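Local coordinates for protein sphingomyelinase C (Streptomyces griseocarneus, PDB 7CNE) that belongs to the endonuclease/exonuclease/phosphatase family, whose members share the DNase I-like fold, at residues A[37-51]-A[61-73]. Residues are numbered along the deposited sequence; the frame is centred on the assembly and turned at random. Where two conformers were deposited one is given.
Sequences IAAAGFFQGNDVVVL and DGLKAAAADRYPY
The Tyr71 ring carries Val49 CG2 on one face, a CH-pi contact 3.9 Å from CG2 to the ring centroid, and CB of Arg70 on the other. Asn46 C lies at its edge, in plane. The edge of Tyr71 points toward the face of Phe43 in an offset edge-to-face pair, planes at 89°. Ala67 CB sits at the edge of the Phe43 ring, and Ala38 CA lies over one of its faces. Phe43 CD2 in turn lies over one face of the Arg70 guanidinium. This is a layer of the DNase I-like fold: helices 30-39 and 57-66 pack together on one face of the sheet that holds strand 48-54. That strand links the two helices. Further along, Leu51 CD1 meets Leu63 CD2 tip to tip at 3.6 Å, and Ala38 CB touches Ala66 CB.

The Tyr71 hydroxyl is gripped twice. It donates to Phe43 O at 2.7 Å and accepts from Asn46 N at 3.1 Å. These two bonds join it to the backbone ahead of strand 48-54.

Arg70 ties the two segments together at Ala38 and Gln44. Its side chain bends at chi3 (-85°), which helps turn NH1 toward both. The guanidinium lies nearly coplanar with the Gln44 amide. Ala66 O accepts from Arg70 NH2. Ala38 O takes two donors, Arg70 NH1 at 2.6 Å and Gln44 NE2 at 3.0 Å. Arg70 NH1 also reaches Gln44 OE1 at 2.7 Å, in the carbonyl plane and on a lone pair.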
loop_
_atom_site.group_PDB
_atom_site.type_symbol
_atom_site.label_atom_id
_atom_site.label_comp_id
_atom_site.label_asym_id
_atom_site.label_seq_id
_atom_site.Cartn_x
_atom_site.Cartn_y
_atom_site.Cartn_z
ATOM N N ILE A 37 1.535 9.598 12.015
ATOM C CA ILE A 37 0.655 9.070 10.971
ATOM C C ILE A 37 -0.680 8.629 11.564
ATOM O O ILE A 37 -1.745 8.903 10.998
ATOM C CB ILE A 37 1.343 7.919 10.207
ATOM C CG1 ILE A 37 2.453 8.453 9.310
ATOM C CG2 ILE A 37 0.339 7.181 9.331
ATOM C CD1 ILE A 37 3.403 7.326 8.790
ATOM N N ALA A 38 -0.653 7.935 12.708
ATOM C CA ALA A 38 -1.913 7.540 13.333
ATOM C C ALA A 38 -2.766 8.738 13.741
ATOM O O ALA A 38 -3.986 8.593 13.869
ATOM C CB ALA A 38 -1.660 6.652 14.552
ATOM N N ALA A 39 -2.172 9.914 13.946
ATOM C CA ALA A 39 -2.953 11.079 14.345
ATOM C C ALA A 39 -3.320 11.991 13.180
ATOM O O ALA A 39 -4.107 12.929 13.373
ATOM C CB ALA A 39 -2.205 11.888 15.416
ATOM N N ALA A 40 -2.803 11.729 11.980
ATOM C CA ALA A 40 -3.042 12.630 10.861
ATOM C C ALA A 40 -4.516 12.612 10.448
ATOM O O ALA A 40 -5.247 11.642 10.673
ATOM C CB ALA A 40 -2.163 12.259 9.673
ATOM N N GLY A 41 -4.951 13.717 9.842
ATOM C CA GLY A 41 -6.337 13.809 9.406
ATOM C C GLY A 41 -6.709 12.721 8.414
ATOM O O GLY A 41 -7.783 12.118 8.513
ATOM N N PHE A 42 -5.814 12.432 7.464
ATOM C CA PHE A 42 -6.126 11.437 6.443
ATOM C C PHE A 42 -6.279 10.042 7.029
ATOM O O PHE A 42 -6.895 9.176 6.391
ATOM C CB PHE A 42 -5.057 11.439 5.331
ATOM C CG PHE A 42 -3.658 11.075 5.791
ATOM C CD1 PHE A 42 -3.297 9.748 6.006
ATOM C CD2 PHE A 42 -2.688 12.063 5.950
ATOM C CE1 PHE A 42 -2.014 9.414 6.412
ATOM C CE2 PHE A 42 -1.394 11.741 6.350
ATOM C CZ PHE A 42 -1.050 10.414 6.586
ATOM N N PHE A 43 -5.737 9.808 8.224
ATOM C CA PHE A 43 -5.833 8.505 8.878
ATOM C C PHE A 43 -7.193 8.268 9.520
ATOM O O PHE A 43 -7.569 7.108 9.732
ATOM C CB PHE A 43 -4.739 8.371 9.952
ATOM C CG PHE A 43 -4.388 6.942 10.292
ATOM C CD1 PHE A 43 -3.510 6.222 9.496
ATOM C CD2 PHE A 43 -4.938 6.324 11.409
ATOM C CE1 PHE A 43 -3.177 4.905 9.807
ATOM C CE2 PHE A 43 -4.624 5.010 11.726
ATOM C CZ PHE A 43 -3.742 4.295 10.917
ATOM N N GLN A 44 -7.941 9.329 9.822
ATOM C CA GLN A 44 -9.206 9.203 10.536
ATOM C C GLN A 44 -10.360 9.014 9.571
ATOM O O GLN A 44 -10.350 9.529 8.452
ATOM C CB GLN A 44 -9.494 10.436 11.398
ATOM C CG GLN A 44 -8.256 11.122 11.952
ATOM C CD GLN A 44 -7.454 10.208 12.860
ATOM O OE1 GLN A 44 -8.021 9.364 13.560
ATOM N NE2 GLN A 44 -6.125 10.355 12.836
ATOM N N GLY A 45 -11.369 8.278 10.029
ATOM C CA GLY A 45 -12.645 8.251 9.350
ATOM C C GLY A 45 -12.723 7.297 8.185
ATOM O O GLY A 45 -13.661 7.391 7.387
ATOM N N ASN A 46 -11.771 6.386 8.054
ATOM C CA ASN A 46 -11.832 5.405 6.987
ATOM C C ASN A 46 -12.503 4.125 7.465
ATOM O O ASN A 46 -12.660 3.880 8.661
ATOM C CB ASN A 46 -10.426 5.109 6.462
ATOM C CG ASN A 46 -9.728 6.360 6.001
ATOM O OD1 ASN A 46 -10.162 6.997 5.042
ATOM N ND2 ASN A 46 -8.662 6.738 6.692
ATOM N N ASP A 47 -12.876 3.283 6.502
ATOM C CA ASP A 47 -13.316 1.929 6.807
ATOM C C ASP A 47 -12.172 0.919 6.746
ATOM O O ASP A 47 -12.135 -0.032 7.538
ATOM C CB ASP A 47 -14.416 1.530 5.833
ATOM C CG ASP A 47 -15.670 2.327 6.058
ATOM O OD1 ASP A 47 -16.295 2.093 7.105
ATOM O OD2 ASP A 47 -15.995 3.195 5.219
ATOM N N VAL A 48 -11.257 1.096 5.802
ATOM C CA VAL A 48 -10.123 0.194 5.605
ATOM C C VAL A 48 -8.895 1.056 5.382
ATOM O O VAL A 48 -8.972 2.091 4.708
ATOM C CB VAL A 48 -10.351 -0.761 4.408
ATOM C CG1 VAL A 48 -9.169 -1.713 4.222
ATOM C CG2 VAL A 48 -11.663 -1.543 4.573
ATOM N N VAL A 49 -7.766 0.643 5.966
ATOM C CA VAL A 49 -6.473 1.294 5.771
ATOM C C VAL A 49 -5.484 0.232 5.307
ATOM O O VAL A 49 -5.357 -0.824 5.941
ATOM C CB VAL A 49 -5.964 1.991 7.056
ATOM C CG1 VAL A 49 -4.571 2.614 6.820
ATOM C CG2 VAL A 49 -6.957 3.064 7.527
ATOM N N VAL A 50 -4.808 0.499 4.191
ATOM C CA VAL A 50 -3.751 -0.366 3.669
ATOM C C VAL A 50 -2.448 0.425 3.706
ATOM O O VAL A 50 -2.337 1.485 3.070
ATOM C CB VAL A 50 -4.054 -0.865 2.244
ATOM C CG1 VAL A 50 -2.966 -1.832 1.781
ATOM C CG2 VAL A 50 -5.414 -1.561 2.186
ATOM N N LEU A 51 -1.465 -0.092 4.438
ATOM C CA LEU A 51 -0.172 0.549 4.588
ATOM C C LEU A 51 0.898 -0.218 3.825
ATOM O O LEU A 51 0.863 -1.448 3.754
ATOM C CB LEU A 51 0.233 0.629 6.062
ATOM C CG LEU A 51 -0.761 1.358 6.972
ATOM C CD1 LEU A 51 -0.234 1.321 8.409
ATOM C CD2 LEU A 51 -0.935 2.793 6.488
ATOM N N ASP A 61 4.503 -1.994 14.771
ATOM C CA ASP A 61 3.693 -2.485 15.888
ATOM C C ASP A 61 3.024 -1.333 16.640
ATOM O O ASP A 61 1.859 -1.437 17.039
ATOM C CB ASP A 61 4.553 -3.291 16.863
ATOM C CG ASP A 61 4.928 -4.663 16.340
ATOM O OD1 ASP A 61 4.488 -5.061 15.231
ATOM O OD2 ASP A 61 5.679 -5.349 17.065
ATOM N N GLY A 62 3.755 -0.238 16.865
ATOM C CA GLY A 62 3.173 0.897 17.573
ATOM C C GLY A 62 2.046 1.563 16.800
ATOM O O GLY A 62 1.034 1.970 17.384
ATOM N N LEU A 63 2.210 1.694 15.482
ATOM C CA LEU A 63 1.151 2.259 14.646
ATOM C C LEU A 63 -0.095 1.379 14.677
ATOM O O LEU A 63 -1.224 1.878 14.803
ATOM C CB LEU A 63 1.662 2.434 13.207
ATOM C CG LEU A 63 0.872 3.286 12.192
ATOM C CD1 LEU A 63 1.723 3.564 10.951
ATOM C CD2 LEU A 63 -0.406 2.615 11.764
ATOM N N LYS A 64 0.094 0.066 14.525
ATOM C CA LYS A 64 -1.031 -0.863 14.573
ATOM C C LYS A 64 -1.744 -0.786 15.918
ATOM O O LYS A 64 -2.983 -0.812 15.974
ATOM C CB LYS A 64 -0.540 -2.287 14.282
ATOM C CG LYS A 64 -0.263 -2.547 12.782
ATOM C CD LYS A 64 0.588 -3.800 12.515
ATOM C CE LYS A 64 -0.045 -5.074 13.047
ATOM N NZ LYS A 64 -1.458 -5.219 12.602
ATOM N N ALA A 65 -0.979 -0.659 17.015
ATOM C CA ALA A 65 -1.592 -0.462 18.329
ATOM C C ALA A 65 -2.296 0.887 18.420
ATOM O O ALA A 65 -3.409 0.977 18.953
ATOM C CB ALA A 65 -0.542 -0.585 19.436
ATOM N N ALA A 66 -1.669 1.950 17.911
ATOM C CA ALA A 66 -2.301 3.265 17.976
ATOM C C ALA A 66 -3.599 3.295 17.182
ATOM O O ALA A 66 -4.529 4.029 17.540
ATOM C CB ALA A 66 -1.339 4.339 17.471
ATOM N N ALA A 67 -3.685 2.486 16.123
ATOM C CA ALA A 67 -4.849 2.426 15.250
ATOM C C ALA A 67 -5.938 1.484 15.753
ATOM O O ALA A 67 -7.029 1.476 15.174
ATOM C CB ALA A 67 -4.411 1.986 13.844
ATOM N N ALA A 68 -5.676 0.698 16.807
ATOM C CA ALA A 68 -6.561 -0.426 17.122
ATOM C C ALA A 68 -7.942 0.031 17.584
ATOM O O ALA A 68 -8.924 -0.691 17.383
ATOM C CB ALA A 68 -5.937 -1.324 18.189
ATOM N N ASP A 69 -8.035 1.203 18.214
ATOM C CA ASP A 69 -9.338 1.708 18.644
ATOM C C ASP A 69 -10.256 1.973 17.451
ATOM O O ASP A 69 -11.429 1.574 17.453
ATOM C CB ASP A 69 -9.146 2.968 19.500
ATOM C CG ASP A 69 -8.455 4.127 18.736
ATOM O OD1 ASP A 69 -7.699 3.883 17.756
ATOM O OD2 ASP A 69 -8.673 5.304 19.122
ATOM N N ARG A 70 -9.735 2.634 16.417
ATOM C CA ARG A 70 -10.525 2.947 15.229
ATOM C C ARG A 70 -10.557 1.806 14.216
ATOM O O ARG A 70 -11.546 1.663 13.489
ATOM C CB ARG A 70 -9.980 4.217 14.556
ATOM C CG ARG A 70 -9.911 5.461 15.469
ATOM C CD ARG A 70 -8.763 6.413 15.052
ATOM N NE ARG A 70 -7.478 6.015 15.643
ATOM C CZ ARG A 70 -6.341 6.715 15.572
ATOM N NH1 ARG A 70 -6.296 7.877 14.930
ATOM N NH2 ARG A 70 -5.241 6.248 16.155
ATOM N N TYR A 71 -9.503 0.989 14.145
ATOM C CA TYR A 71 -9.405 -0.119 13.188
ATOM C C TYR A 71 -9.021 -1.381 13.943
ATOM O O TYR A 71 -7.854 -1.796 13.927
ATOM C CB TYR A 71 -8.385 0.197 12.091
ATOM C CG TYR A 71 -8.659 1.534 11.446
ATOM C CD1 TYR A 71 -9.714 1.690 10.565
ATOM C CD2 TYR A 71 -7.896 2.651 11.754
ATOM C CE1 TYR A 71 -9.979 2.913 9.976
ATOM C CE2 TYR A 71 -8.153 3.881 11.166
ATOM C CZ TYR A 71 -9.195 4.000 10.275
ATOM O OH TYR A 71 -9.467 5.213 9.681
ATOM N N PRO A 72 -9.985 -2.034 14.598
ATOM C CA PRO A 72 -9.635 -3.132 15.516
ATOM C C PRO A 72 -9.205 -4.412 14.828
ATOM O O PRO A 72 -8.588 -5.259 15.476
ATOM C CB PRO A 72 -10.934 -3.359 16.310
ATOM C CG PRO A 72 -11.801 -2.159 16.032
ATOM C CD PRO A 72 -11.426 -1.732 14.639
ATOM N N TYR A 73 -9.547 -4.617 13.568
ATOM C CA TYR A 73 -9.312 -5.892 12.907
ATOM C C TYR A 73 -8.160 -5.720 11.929
ATOM O O TYR A 73 -8.246 -4.915 10.990
ATOM C CB TYR A 73 -10.591 -6.370 12.222
ATOM C CG TYR A 73 -11.781 -6.376 13.179
ATOM C CD1 TYR A 73 -11.977 -7.438 14.052
ATOM C CD2 TYR A 73 -12.697 -5.313 13.209
ATOM C CE1 TYR A 73 -13.048 -7.460 14.933
ATOM C CE2 TYR A 73 -13.784 -5.323 14.095
ATOM C CZ TYR A 73 -13.948 -6.407 14.951
ATOM O OH TYR A 73 -15.000 -6.449 15.837
#